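Local coordinates for protein O-ureido-L-serine synthase (Streptomyces lavendulae, PDB 3X44) that catalyses the pyridoxal 5'-phosphate-dependent addition of hydroxyurea to O-acetyl-L-serine, giving O-ureido-L-serine on the way to the antibiotic D-cycloserine, at residues L8-R13 and F36-S41; P15-Q20 and V29-E34; S71-I76 and V99-L104; G177-L182 and F226-L231. The protein carries 1 engineered substitution. All blocks are in the same frame, centred on the assembly; numbering follows the deposited sequence.

Contact 1: residues L8-R13 and F36-S41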
loop_
_atom_site.group_PDB
_atom_site.type_symbol
_atom_site.label_atom_id
_atom_site.label_comp_id
_atom_site.label_asym_id
_atom_site.label_seq_id
_atom_site.Cartn_x
_atom_site.Cartn_y
_atom_site.Cartn_z
ATOM N N LEU A 8 13.346 -3.633 8.918
ATOM C CA LEU A 8 13.948 -2.562 8.124
ATOM C C LEU A 8 13.234 -2.381 6.785
ATOM O O LEU A 8 13.452 -1.386 6.089
ATOM C CB LEU A 8 15.435 -2.843 7.878
ATOM C CG LEU A 8 16.330 -3.198 9.074
ATOM C CD1 LEU A 8 17.791 -3.252 8.617
ATOM C CD2 LEU A 8 16.151 -2.180 10.193
ATOM N N ASP A 9 12.385 -3.341 6.419
ATOM C CA ASP A 9 11.662 -3.253 5.153
ATOM C C ASP A 9 10.419 -2.369 5.286
ATOM O O ASP A 9 9.682 -2.164 4.320
ATOM C CB ASP A 9 11.264 -4.655 4.662
ATOM C CG ASP A 9 12.472 -5.539 4.380
ATOM O OD1 ASP A 9 13.539 -4.998 4.020
ATOM O OD2 ASP A 9 12.360 -6.776 4.525
ATOM N N THR A 10 10.196 -1.844 6.489
ATOM C CA THR A 10 9.051 -0.973 6.738
ATOM C C THR A 10 9.502 0.474 6.799
ATOM O O THR A 10 8.711 1.368 7.080
ATOM C CB THR A 10 8.347 -1.311 8.066
ATOM O OG1 THR A 10 9.191 -0.939 9.164
ATOM C CG2 THR A 10 8.029 -2.801 8.138
ATOM N N ILE A 11 10.786 0.700 6.540
ATOM C CA ILE A 11 11.323 2.050 6.562
ATOM C C ILE A 11 10.877 2.838 5.324
ATOM O O ILE A 11 10.892 2.324 4.203
ATOM C CB ILE A 11 12.872 2.027 6.643
ATOM C CG1 ILE A 11 13.304 1.660 8.068
ATOM C CG2 ILE A 11 13.445 3.383 6.232
ATOM C CD1 ILE A 11 14.794 1.423 8.237
ATOM N N GLY A 12 10.470 4.086 5.543
ATOM C CA GLY A 12 10.034 4.927 4.447
ATOM C C GLY A 12 8.540 4.834 4.213
ATOM O O GLY A 12 7.805 4.327 5.061
ATOM N N ARG A 13 8.101 5.339 3.062
ATOM C CA ARG A 13 6.702 5.333 2.675
ATOM C C ARG A 13 5.800 5.838 3.797
ATOM O O ARG A 13 4.843 5.173 4.192
ATOM C CB ARG A 13 6.284 3.917 2.252
ATOM C CG ARG A 13 6.914 3.475 0.940
ATOM C CD ARG A 13 6.612 2.018 0.633
ATOM N NE ARG A 13 6.717 1.170 1.820
ATOM C CZ ARG A 13 7.827 0.551 2.210
ATOM N NH1 ARG A 13 8.946 0.676 1.507
ATOM N NH2 ARG A 13 7.819 -0.195 3.310
ATOM N N PHE A 36 6.098 7.488 11.640
ATOM C CA PHE A 36 5.623 6.183 11.194
ATOM C C PHE A 36 6.764 5.217 10.846
ATOM O O PHE A 36 6.530 4.029 10.590
ATOM C CB PHE A 36 4.685 6.345 9.990
ATOM C CG PHE A 36 3.272 6.742 10.363
ATOM C CD1 PHE A 36 2.306 5.771 10.624
ATOM C CD2 PHE A 36 2.910 8.084 10.441
ATOM C CE1 PHE A 36 1.001 6.132 10.955
ATOM C CE2 PHE A 36 1.609 8.457 10.770
ATOM C CZ PHE A 36 0.649 7.477 11.028
ATOM N N ASN A 37 7.995 5.722 10.817
ATOM C CA ASN A 37 9.145 4.864 10.544
ATOM C C ASN A 37 9.313 4.000 11.795
ATOM O O ASN A 37 9.003 4.447 12.902
ATOM C CB ASN A 37 10.406 5.709 10.315
ATOM C CG ASN A 37 10.511 6.219 8.890
ATOM O OD1 ASN A 37 10.316 5.466 7.933
ATOM N ND2 ASN A 37 10.811 7.504 8.740
ATOM N N PRO A 38 9.826 2.766 11.642
ATOM C CA PRO A 38 10.009 1.876 12.801
ATOM C C PRO A 38 10.855 2.463 13.927
ATOM O O PRO A 38 10.636 2.154 15.100
ATOM C CB PRO A 38 10.637 0.611 12.202
ATOM C CG PRO A 38 11.210 1.050 10.878
ATOM C CD PRO A 38 10.290 2.143 10.389
ATOM N N GLY A 39 11.824 3.296 13.566
ATOM C CA GLY A 39 12.672 3.934 14.556
ATOM C C GLY A 39 12.006 5.147 15.199
ATOM O O GLY A 39 12.514 5.688 16.183
ATOM N N GLY A 40 10.872 5.576 14.648
ATOM C CA GLY A 40 10.160 6.714 15.202
ATOM C C GLY A 40 10.540 8.065 14.623
ATOM O O GLY A 40 10.109 9.100 15.120
ATOM N N SER A 41 11.343 8.066 13.564
ATOM C CA SER A 41 11.756 9.323 12.955
ATOM C C SER A 41 12.390 9.153 11.581
ATOM O O SER A 41 12.718 8.046 11.154
ATOM C CB SER A 41 12.741 10.053 13.874
ATOM O OG SER A 41 14.075 9.648 13.609
#

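Contact 2: residues P15-Q20 and V29-E34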
loop_
_atom_site.group_PDB
_atom_site.type_symbol
_atom_site.label_atom_id
_atom_site.label_comp_id
_atom_site.label_asym_id
_atom_site.label_seq_id
_atom_site.Cartn_x
_atom_site.Cartn_y
_atom_site.Cartn_z
ATOM N N PRO A 15 3.047 8.419 5.618
ATOM C CA PRO A 15 1.858 9.159 5.200
ATOM C C PRO A 15 2.011 10.668 5.243
ATOM O O PRO A 15 2.789 11.208 6.031
ATOM C CB PRO A 15 0.763 8.680 6.161
ATOM C CG PRO A 15 1.465 8.108 7.326
ATOM C CD PRO A 15 2.866 7.732 6.911
ATOM N N ILE A 16 1.279 11.330 4.359
ATOM C CA ILE A 16 1.229 12.779 4.307
ATOM C C ILE A 16 -0.252 13.036 4.565
ATOM O O ILE A 16 -1.117 12.489 3.876
ATOM C CB ILE A 16 1.628 13.337 2.920
ATOM C CG1 ILE A 16 3.139 13.200 2.718
ATOM C CG2 ILE A 16 1.254 14.823 2.821
ATOM C CD1 ILE A 16 3.602 13.677 1.357
ATOM N N VAL A 17 -0.546 13.843 5.572
ATOM C CA VAL A 17 -1.927 14.130 5.930
ATOM C C VAL A 17 -2.220 15.625 5.996
ATOM O O VAL A 17 -1.346 16.443 6.303
ATOM C CB VAL A 17 -2.287 13.482 7.299
ATOM C CG1 VAL A 17 -1.444 12.233 7.519
ATOM C CG2 VAL A 17 -2.049 14.473 8.439
ATOM N N ARG A 18 -3.470 15.971 5.727
ATOM C CA ARG A 18 -3.890 17.362 5.748
ATOM C C ARG A 18 -4.244 17.813 7.159
ATOM O O ARG A 18 -4.837 17.055 7.928
ATOM C CB ARG A 18 -5.108 17.528 4.834
ATOM C CG ARG A 18 -5.590 18.948 4.632
ATOM C CD ARG A 18 -6.683 18.976 3.575
ATOM N NE ARG A 18 -7.269 20.303 3.411
ATOM C CZ ARG A 18 -8.065 20.884 4.305
ATOM N NH1 ARG A 18 -8.374 20.259 5.433
ATOM N NH2 ARG A 18 -8.550 22.098 4.073
ATOM N N LEU A 19 -3.863 19.037 7.512
ATOM C CA LEU A 19 -4.229 19.568 8.820
ATOM C C LEU A 19 -5.692 19.993 8.641
ATOM O O LEU A 19 -6.051 20.622 7.641
ATOM C CB LEU A 19 -3.349 20.772 9.195
ATOM C CG LEU A 19 -1.868 20.461 9.468
ATOM C CD1 LEU A 19 -1.195 21.640 10.178
ATOM C CD2 LEU A 19 -1.757 19.204 10.322
ATOM N N GLN A 20 -6.530 19.640 9.607
ATOM C CA GLN A 20 -7.954 19.934 9.532
ATOM C C GLN A 20 -8.441 21.270 10.086
ATOM O O GLN A 20 -9.443 21.799 9.605
ATOM C CB GLN A 20 -8.729 18.798 10.197
ATOM C CG GLN A 20 -8.724 17.513 9.388
ATOM C CD GLN A 20 -9.705 17.559 8.233
ATOM O OE1 GLN A 20 -9.717 18.512 7.448
ATOM N NE2 GLN A 20 -10.535 16.531 8.121
ATOM N N VAL A 29 -2.653 22.904 4.409
ATOM C CA VAL A 29 -1.342 22.557 4.925
ATOM C C VAL A 29 -1.300 21.058 5.150
ATOM O O VAL A 29 -2.136 20.507 5.859
ATOM C CB VAL A 29 -1.043 23.274 6.263
ATOM C CG1 VAL A 29 0.334 22.867 6.778
ATOM C CG2 VAL A 29 -1.101 24.785 6.068
ATOM N N TYR A 30 -0.327 20.408 4.526
ATOM C CA TYR A 30 -0.162 18.969 4.655
ATOM C C TYR A 30 1.126 18.722 5.422
ATOM O O TYR A 30 2.012 19.571 5.427
ATOM C CB TYR A 30 -0.086 18.323 3.273
ATOM C CG TYR A 30 -1.408 18.277 2.529
ATOM C CD1 TYR A 30 -1.787 19.314 1.678
ATOM C CD2 TYR A 30 -2.262 17.176 2.652
ATOM C CE1 TYR A 30 -2.981 19.256 0.962
ATOM C CE2 TYR A 30 -3.463 17.115 1.934
ATOM C CZ TYR A 30 -3.811 18.155 1.093
ATOM O OH TYR A 30 -4.977 18.089 0.370
ATOM N N VAL A 31 1.228 17.571 6.078
ATOM C CA VAL A 31 2.419 17.242 6.851
ATOM C C VAL A 31 2.888 15.802 6.621
ATOM O O VAL A 31 2.070 14.883 6.534
ATOM C CB VAL A 31 2.168 17.458 8.382
ATOM C CG1 VAL A 31 1.993 18.936 8.673
ATOM C CG2 VAL A 31 0.930 16.688 8.842
ATOM N N LYS A 32 4.205 15.620 6.487
ATOM C CA LYS A 32 4.790 14.289 6.302
ATOM C C LYS A 32 5.146 13.785 7.692
ATOM O O LYS A 32 5.987 14.370 8.387
ATOM C CB LYS A 32 6.049 14.352 5.422
ATOM C CG LYS A 32 6.458 13.003 4.806
ATOM C CD LYS A 32 7.050 13.158 3.397
ATOM C CE LYS A 32 7.514 11.818 2.810
ATOM N NZ LYS A 32 6.434 10.768 2.752
ATOM N N VAL A 33 4.489 12.705 8.095
ATOM C CA VAL A 33 4.668 12.116 9.413
ATOM C C VAL A 33 5.702 10.997 9.457
ATOM O O VAL A 33 5.368 9.818 9.351
ATOM C CB VAL A 33 3.318 11.580 9.930
ATOM C CG1 VAL A 33 3.367 11.398 11.445
ATOM C CG2 VAL A 33 2.219 12.545 9.542
ATOM N N GLU A 34 6.961 11.386 9.643
ATOM C CA GLU A 34 8.080 10.449 9.697
ATOM C C GLU A 34 8.116 9.580 10.959
ATOM O O GLU A 34 8.941 8.678 11.070
ATOM C CB GLU A 34 9.392 11.226 9.562
ATOM C CG GLU A 34 9.547 11.915 8.211
ATOM C CD GLU A 34 9.614 10.929 7.063
ATOM O OE1 GLU A 34 8.885 11.116 6.065
ATOM O OE2 GLU A 34 10.402 9.965 7.158
HETATM O O HOH W 1 -5.051 22.405 5.735
#

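Contact 3: residues S71-I76 and V99-L104. With PUS ((E)-O-(carbamoylamino)-N-({3-hydroxy-2-methyl-5-[(phosphonooxy)methyl]pyridin-4-yl}methylidene)-L-serine), chain C.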
loop_
_atom_site.group_PDB
_atom_site.type_symbol
_atom_site.label_atom_id
_atom_site.label_comp_id
_atom_site.label_asym_id
_atom_site.label_seq_id
_atom_site.Cartn_x
_atom_site.Cartn_y
_atom_site.Cartn_z
ATOM N N SER A 71 22.457 13.977 17.303
ATOM C CA SER A 71 21.646 14.811 18.192
ATOM C C SER A 71 20.611 13.882 18.828
ATOM O O SER A 71 19.766 14.319 19.614
ATOM C CB SER A 71 20.929 15.933 17.421
ATOM O OG SER A 71 20.054 15.425 16.425
ATOM N N GLY A 72 20.677 12.601 18.472
ATOM C CA GLY A 72 19.749 11.631 19.035
ATOM C C GLY A 72 19.103 10.641 18.075
ATOM O O GLY A 72 19.365 9.445 18.138
ATOM N N ASN A 73 18.261 11.137 17.177
ATOM C CA ASN A 73 17.554 10.276 16.231
ATOM C C ASN A 73 18.454 9.399 15.371
ATOM O O ASN A 73 18.169 8.219 15.171
ATOM C CB ASN A 73 16.624 11.116 15.346
ATOM C CG ASN A 73 15.336 11.513 16.064
ATOM O OD1 ASN A 73 14.842 10.775 16.916
ATOM N ND2 ASN A 73 14.789 12.678 15.719
ATOM N N VAL A 74 19.547 9.941 14.861
ATOM C CA VAL A 74 20.402 9.091 14.048
ATOM C C VAL A 74 20.993 7.987 14.925
ATOM O O VAL A 74 21.137 6.850 14.486
ATOM C CB VAL A 74 21.507 9.906 13.356
ATOM C CG1 VAL A 74 22.634 8.996 12.903
ATOM C CG2 VAL A 74 20.908 10.615 12.147
ATOM N N GLY A 75 21.311 8.323 16.171
ATOM C CA GLY A 75 21.839 7.326 17.087
ATOM C C GLY A 75 20.809 6.228 17.324
ATOM O O GLY A 75 21.140 5.045 17.334
ATOM N N ILE A 76 19.552 6.622 17.509
ATOM C CA ILE A 76 18.478 5.665 17.731
ATOM C C ILE A 76 18.320 4.740 16.520
ATOM O O ILE A 76 18.258 3.517 16.659
ATOM C CB ILE A 76 17.136 6.392 17.997
ATOM C CG1 ILE A 76 17.178 7.067 19.365
ATOM C CG2 ILE A 76 15.980 5.409 17.957
ATOM C CD1 ILE A 76 16.064 8.083 19.588
ATOM N N VAL A 99 16.903 12.726 27.539
ATOM C CA VAL A 99 17.278 11.427 28.078
ATOM C C VAL A 99 16.593 10.289 27.332
ATOM O O VAL A 99 17.139 9.186 27.250
ATOM C CB VAL A 99 16.984 11.339 29.607
ATOM C CG1 VAL A 99 15.485 11.508 29.885
ATOM C CG2 VAL A 99 17.490 10.011 30.153
ATOM N N GLU A 100 15.415 10.563 26.769
ATOM C CA GLU A 100 14.686 9.558 26.000
ATOM C C GLU A 100 15.604 9.032 24.894
ATOM O O GLU A 100 15.584 7.845 24.561
ATOM C CB GLU A 100 13.420 10.164 25.378
ATOM C CG GLU A 100 12.263 10.358 26.367
ATOM C CD GLU A 100 12.199 11.781 26.912
ATOM O OE1 GLU A 100 13.242 12.466 26.894
ATOM O OE2 GLU A 100 11.112 12.215 27.361
ATOM N N ARG A 101 16.401 9.932 24.328
ATOM C CA ARG A 101 17.348 9.571 23.278
ATOM C C ARG A 101 18.390 8.602 23.840
ATOM O O ARG A 101 18.720 7.600 23.206
ATOM C CB ARG A 101 18.048 10.818 22.747
ATOM C CG ARG A 101 17.230 11.646 21.775
ATOM C CD ARG A 101 17.691 13.099 21.788
ATOM N NE ARG A 101 17.310 13.781 20.557
ATOM C CZ ARG A 101 16.100 14.280 20.327
ATOM N NH1 ARG A 101 15.151 14.175 21.251
ATOM N NH2 ARG A 101 15.832 14.858 19.166
ATOM N N ARG A 102 18.918 8.904 25.024
ATOM C CA ARG A 102 19.908 8.020 25.638
ATOM C C ARG A 102 19.310 6.631 25.884
ATOM O O ARG A 102 19.941 5.607 25.621
ATOM C CB ARG A 102 20.385 8.572 26.984
ATOM C CG ARG A 102 21.201 9.857 26.927
ATOM C CD ARG A 102 21.469 10.320 28.349
ATOM N NE ARG A 102 21.902 11.710 28.420
ATOM C CZ ARG A 102 22.529 12.244 29.462
ATOM N NH1 ARG A 102 22.886 13.521 29.435
ATOM N NH2 ARG A 102 22.800 11.505 30.528
ATOM N N LYS A 103 18.087 6.606 26.395
ATOM C CA LYS A 103 17.437 5.347 26.704
ATOM C C LYS A 103 17.092 4.545 25.464
ATOM O O LYS A 103 17.211 3.317 25.458
ATOM C CB LYS A 103 16.174 5.597 27.532
ATOM C CG LYS A 103 16.458 5.872 29.001
ATOM C CD LYS A 103 15.174 6.074 29.787
ATOM C CE LYS A 103 15.466 6.350 31.253
ATOM N NZ LYS A 103 14.615 5.511 32.133
ATOM N N LEU A 104 16.671 5.233 24.409
ATOM C CA LEU A 104 16.307 4.546 23.179
ATOM C C LEU A 104 17.534 3.904 22.551
ATOM O O LEU A 104 17.488 2.756 22.102
ATOM C CB LEU A 104 15.642 5.522 22.205
ATOM C CG LEU A 104 14.134 5.709 22.430
ATOM C CD1 LEU A 104 13.516 6.440 21.246
ATOM C CD2 LEU A 104 13.473 4.355 22.604
HETATM N N PUS C . 18.960 14.531 13.237
HETATM C CA PUS C . 20.383 14.043 13.025
HETATM C CB PUS C . 21.387 15.240 12.871
HETATM O OG PUS C . 21.350 16.103 14.096
HETATM N ND PUS C . 22.640 16.701 14.351
HETATM C CE PUS C . 22.749 18.046 14.434
HETATM N NZ2 PUS C . 21.796 18.835 13.907
HETATM O OZ1 PUS C . 23.690 18.535 14.973
HETATM C C PUS C . 20.793 13.177 14.236
HETATM O O PUS C . 19.942 12.678 14.918
HETATM O OT PUS C . 21.960 13.001 14.493
HETATM C C2 PUS C . 14.865 16.124 13.923
HETATM C C3 PUS C . 16.161 15.461 13.694
HETATM C C4 PUS C . 16.957 15.845 12.522
HETATM C C5 PUS C . 16.421 16.857 11.605
HETATM C C6 PUS C . 15.112 17.455 11.912
HETATM C C2A PUS C . 14.042 15.787 15.134
HETATM C C4A PUS C . 18.371 15.340 12.339
HETATM C C5A PUS C . 17.189 17.294 10.367
HETATM N N1 PUS C . 14.409 17.076 13.034
HETATM O O3 PUS C . 16.572 14.475 14.516
HETATM O O1P PUS C . 19.506 15.802 9.060
HETATM O O2P PUS C . 18.027 15.488 7.244
HETATM O O3P PUS C . 18.551 17.690 7.971
HETATM O O4P PUS C . 17.155 16.249 9.338
HETATM P P PUS C . 18.317 16.311 8.404
HETATM O O HOH W 2 17.765 14.248 16.783
#

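Contact 4: residues G177-L182 and F226-L231. With PUS ((E)-O-(carbamoylamino)-N-({3-hydroxy-2-methyl-5-[(phosphonooxy)methyl]pyridin-4-yl}methylidene)-L-serine), chain C.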
loop_
_atom_site.group_PDB
_atom_site.type_symbol
_atom_site.label_atom_id
_atom_site.label_comp_id
_atom_site.label_asym_id
_atom_site.label_seq_id
_atom_site.Cartn_x
_atom_site.Cartn_y
_atom_site.Cartn_z
ATOM N N GLY A 177 19.491 19.574 9.857
ATOM C CA GLY A 177 20.547 19.220 10.783
ATOM C C GLY A 177 21.708 18.906 9.851
ATOM O O GLY A 177 22.646 19.694 9.724
ATOM N N THR A 178 21.631 17.763 9.175
ATOM C CA THR A 178 22.665 17.383 8.215
ATOM C C THR A 178 22.344 18.008 6.851
ATOM O O THR A 178 23.221 18.135 5.990
ATOM C CB THR A 178 22.730 15.853 8.035
ATOM O OG1 THR A 178 21.523 15.384 7.410
ATOM C CG2 THR A 178 22.901 15.171 9.382
ATOM N N THR A 179 21.084 18.418 6.693
ATOM C CA THR A 179 20.532 19.002 5.458
ATOM C C THR A 179 20.284 17.924 4.404
ATOM O O THR A 179 19.917 18.224 3.267
ATOM C CB THR A 179 21.418 20.132 4.834
ATOM O OG1 THR A 179 22.421 19.565 3.982
ATOM C CG2 THR A 179 22.057 20.969 5.916
ATOM N N GLY A 180 20.448 16.663 4.792
ATOM C CA GLY A 180 20.215 15.583 3.847
ATOM C C GLY A 180 18.792 15.584 3.305
ATOM O O GLY A 180 18.563 15.288 2.128
ATOM N N THR A 181 17.828 15.908 4.162
ATOM C CA THR A 181 16.430 15.932 3.751
ATOM C C THR A 181 16.215 17.074 2.777
ATOM O O THR A 181 15.680 16.886 1.699
ATOM C CB THR A 181 15.489 16.119 4.966
ATOM O OG1 THR A 181 15.514 14.936 5.774
ATOM C CG2 THR A 181 14.063 16.363 4.512
ATOM N N LEU A 182 16.645 18.262 3.180
ATOM C CA LEU A 182 16.516 19.461 2.362
ATOM C C LEU A 182 17.235 19.363 1.020
ATOM O O LEU A 182 16.731 19.833 0.002
ATOM C CB LEU A 182 17.048 20.661 3.143
ATOM C CG LEU A 182 17.346 21.928 2.350
ATOM C CD1 LEU A 182 16.036 22.564 1.932
ATOM C CD2 LEU A 182 18.182 22.889 3.212
ATOM N N PHE A 226 28.157 24.197 12.291
ATOM C CA PHE A 226 28.982 24.234 11.085
ATOM C C PHE A 226 28.060 23.984 9.891
ATOM O O PHE A 226 26.915 23.547 10.065
ATOM C CB PHE A 226 30.097 23.172 11.133
ATOM C CG PHE A 226 29.600 21.759 11.341
ATOM C CD1 PHE A 226 29.677 21.155 12.594
ATOM C CD2 PHE A 226 29.053 21.032 10.282
ATOM C CE1 PHE A 226 29.214 19.842 12.797
ATOM C CE2 PHE A 226 28.588 19.725 10.474
ATOM C CZ PHE A 226 28.671 19.131 11.737
ATOM N N VAL A 227 28.536 24.287 8.685
ATOM C CA VAL A 227 27.735 24.059 7.484
ATOM C C VAL A 227 28.105 22.665 6.965
ATOM O O VAL A 227 29.250 22.424 6.568
ATOM C CB VAL A 227 28.028 25.108 6.388
ATOM C CG1 VAL A 227 27.160 24.834 5.165
ATOM C CG2 VAL A 227 27.769 26.512 6.923
ATOM N N PRO A 228 27.137 21.731 6.969
ATOM C CA PRO A 228 27.371 20.358 6.507
ATOM C C PRO A 228 27.831 20.234 5.058
ATOM O O PRO A 228 27.359 20.953 4.175
ATOM C CB PRO A 228 26.029 19.660 6.739
ATOM C CG PRO A 228 25.298 20.531 7.725
ATOM C CD PRO A 228 25.744 21.928 7.413
ATOM N N GLY A 229 28.754 19.305 4.827
ATOM C CA GLY A 229 29.272 19.084 3.491
ATOM C C GLY A 229 28.265 18.617 2.450
ATOM O O GLY A 229 28.397 18.951 1.278
ATOM N N VAL A 230 27.255 17.849 2.854
ATOM C CA VAL A 230 26.273 17.364 1.890
ATOM C C VAL A 230 25.329 18.445 1.367
ATOM O O VAL A 230 24.641 18.243 0.362
ATOM C CB VAL A 230 25.403 16.221 2.473
ATOM C CG1 VAL A 230 26.284 15.076 2.932
ATOM C CG2 VAL A 230 24.547 16.742 3.607
ATOM N N LEU A 231 25.309 19.598 2.029
ATOM C CA LEU A 231 24.414 20.680 1.630
ATOM C C LEU A 231 24.581 21.286 0.241
ATOM O O LEU A 231 25.682 21.697 -0.144
ATOM C CB LEU A 231 24.487 21.828 2.640
ATOM C CG LEU A 231 23.726 23.081 2.189
ATOM C CD1 LEU A 231 22.235 22.771 2.155
ATOM C CD2 LEU A 231 24.010 24.245 3.123
HETATM N N PUS C . 18.960 14.531 13.237
HETATM C CA PUS C . 20.383 14.043 13.025
HETATM C CB PUS C . 21.387 15.240 12.871
HETATM O OG PUS C . 21.350 16.103 14.096
HETATM N ND PUS C . 22.640 16.701 14.351
HETATM C CE PUS C . 22.749 18.046 14.434
HETATM N NZ2 PUS C . 21.796 18.835 13.907
HETATM O OZ1 PUS C . 23.690 18.535 14.973
HETATM C C PUS C . 20.793 13.177 14.236
HETATM O O PUS C . 19.942 12.678 14.918
HETATM O OT PUS C . 21.960 13.001 14.493
HETATM C C2 PUS C . 14.865 16.124 13.923
HETATM C C3 PUS C . 16.161 15.461 13.694
HETATM C C4 PUS C . 16.957 15.845 12.522
HETATM C C5 PUS C . 16.421 16.857 11.605
HETATM C C6 PUS C . 15.112 17.455 11.912
HETATM C C2A PUS C . 14.042 15.787 15.134
HETATM C C4A PUS C . 18.371 15.340 12.339
HETATM C C5A PUS C . 17.189 17.294 10.367
HETATM N N1 PUS C . 14.409 17.076 13.034
HETATM O O3 PUS C . 16.572 14.475 14.516
HETATM O O1P PUS C . 19.506 15.802 9.060
HETATM O O2P PUS C . 18.027 15.488 7.244
HETATM O O3P PUS C . 18.551 17.690 7.971
HETATM O O4P PUS C . 17.155 16.249 9.338
HETATM P P PUS C . 18.317 16.311 8.404
#

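Contact 1: residues L8-R13 and F36-S41
Asn37 swings CG beside its own backbone N, anti to the carbonyl carbon (chi1 -83°), and this turns OD1 onto the amide of Gly12. Ile11 makes the matching choice, with CG1 anti to its carbonyl carbon, and sets that methylene against CG and CD of Pro38. The polar bond is nearly straight: Gly12 N donates to Asn37 OD1 over 2.8 Å with an angle of 165° at the hydrogen, arriving almost in line with the side-chain C=O. On its other branch Asn37 ND2 gives a weak bond to Ser41 O, 3.1 Å away, so the amide is gripped firmly at OD1 and more loosely at ND2. Asn37 also opens a type I beta turn closed by Gly40 N, in the loop that joins strand 28-33 to helix 43-56; in the natural enzyme, position 43, engineered to alanine here, holds the lysine that carries the cofactor. Ser41 OG caps Ala43 N at the start of that helix. Pro38 CG points into the first segment, 3.6 Å from Ile11 CG1 and 3.3 Å from Thr10 OG1, a hydroxyl whose hydrogen bond goes to Ile7 O. Phe36 of a second subunit packs against both Thr10 and Pro38.

Contact 2: residues P15-Q20 and V29-E34
Four backbone hydrogen bonds tie Pro15-Gln20 to Val29-Glu34 as an antiparallel beta hairpin at the edge of the chain's mixed sheet. Val17 and Val31 form the hydrogen-bonded pair, Val31 N reaching Val17 O at 2.8 Å and Val17 N reaching Val31 O at 3.0 Å. Val33 N to Pro15 O and Leu19 N to Val29 O extend the ladder in both directions. Past Leu19 a water continues it, donating to Leu19 O and accepting from Val29 N.

The side chains sort onto two faces. Val17 and Val31 share one, where Val17 CG2 meets Val31 CG2 at 3.7 Å; Leu19 CD2 leans on Val31 and, like it, Leu19 reaches Val270 of helix 264-278. The other face carries Ile16, Arg18, Tyr30 and Lys32; Ile16 and Lys32 pack on helix 147-164, where Lys32 NZ makes a salt bridge with Glu159. Ile16 and Arg18 of the outer strand also form backbone hydrogen bonds with a second subunit. Arg18 CG stands anti to its backbone N (chi1 -174°), which carries the extended chain across the Tyr30 ring; CG makes a CH-pi contact 4.2 Å from that ring's centroid, and Arg18 CB comes within 3.4 Å of Tyr30 CE2.

Contact 3: residues S71-I76 and V99-L104
Ser71 faces two ways, its carbonyl toward Arg101 and its amide and hydroxyl toward the bound external aldimine of O-ureido-L-serine. Arg101 NE donates to Ser71 O over 2.7 Å, with 141° at the hydrogen, while Ser71 N holds the carboxylate at PUS OT. Ser71 OG, turned between its backbone N and carbonyl carbon (chi1 60°), donates a hydrogen bond to the alkoxyamine oxygen PUS OG at 2.8 Å. Gly72 follows at the N-cap of helix 73-85, its lack of a side chain letting Arg101 NE come within 3.6 Å of its CA. Asn73 ND2 then donates to the pyridine hydroxyl PUS O3 at 2.8 Å, and Asp292 and Arg296 engage the two ends of the same amide. Val74 N donates to the other carboxylate oxygen, PUS O. A turn after Gly72, Ile76 CD1 presses on Leu104 CD1 at 3.5 Å, joining helices 73-85 and 99-107. One water joins Ser71 OG, Asn73 N, Arg101 NH2, PUS O3 and PUS O. Arg101 NH2 also bonds Tyr297 OH, so the arginine is a second-shell residue bracing the substrate-binding loop, and its charge, with the helix N-terminal amides, would be expected to stabilise the bound carboxylate.

Contact 4: residues G177-L182 and F226-L231
Gly177-Leu182 is a glycine- and threonine-rich loop running into helix 180-192, and Phe226-Leu231 runs alongside it as irregular chain with a type I beta turn from Pro228 to Leu231. Thr179, at the N-cap, has a positive phi (76°), a bend consistent with the way successive amides point at the phosphate of PUS. Gly177 N and Thr179 N both donate to PUS O3P, the former at 2.8 Å and almost straight at 177°, while Thr178 N serves O1P and Thr181 N serves O2P. This is the phosphate-binding loop of the cofactor site, placed at a helix N-terminus whose dipole would favour the negative charge.

Thr178 OG1 adds a bond to PUS O1P at 2.6 Å and accepts from Gly180 N, an ST turn; Asn148 ND2 is a further partner of this hydroxyl. No hydrogen bond crosses between the two segments, which meet by van der Waals contact. Val230 CG2 sits 3.1 Å from Thr178 O, and Pro228 lays CB against the same oxygen and CG 3.4 Å from Gly177 O, a buried carbonyl for which the model offers no partner. Thr179 OG1 lies between its backbone N and carbonyl carbon (chi1 86°), which splits the branches: the methyl CG2 meets Pro228 CG at 3.7 Å, while OG1, which donates to Thr178 O, abuts Leu231 CB at 3.3 Å.

Farther along, Leu182 CD2 touches Leu231 CD1, and Leu182 also reaches strand 197-203 at Val198 and Ala200. Val230 rests on Pro149 of helix 147-164, and the Phe226 ring lies against helix 120-135 and packs edge-to-face with Phe143 of a loop.

Along the chain contact 2 is nested inside the loop closed by contact 1, and contacts 3 and 4 follow in series. The first two touch where Phe36 meets Pro15, their centres about 16 Å apart, and both border the second subunit. Contact 1 also touches contact 3, through Ser41 and Asn73. Contact 2 lies at the edge of the mixed sheet that also holds strands 171-174 and 197-203, whereas contact 3 joins helices 73-85 and 99-107, which follow strands 65-70 and 88-94 of the parallel sheet. Contacts 3 and 4, with centres about 19 Å apart, do not touch each other, yet both grip PUS: the former at its carboxylate and pyridine hydroxyl, the latter at its phosphate.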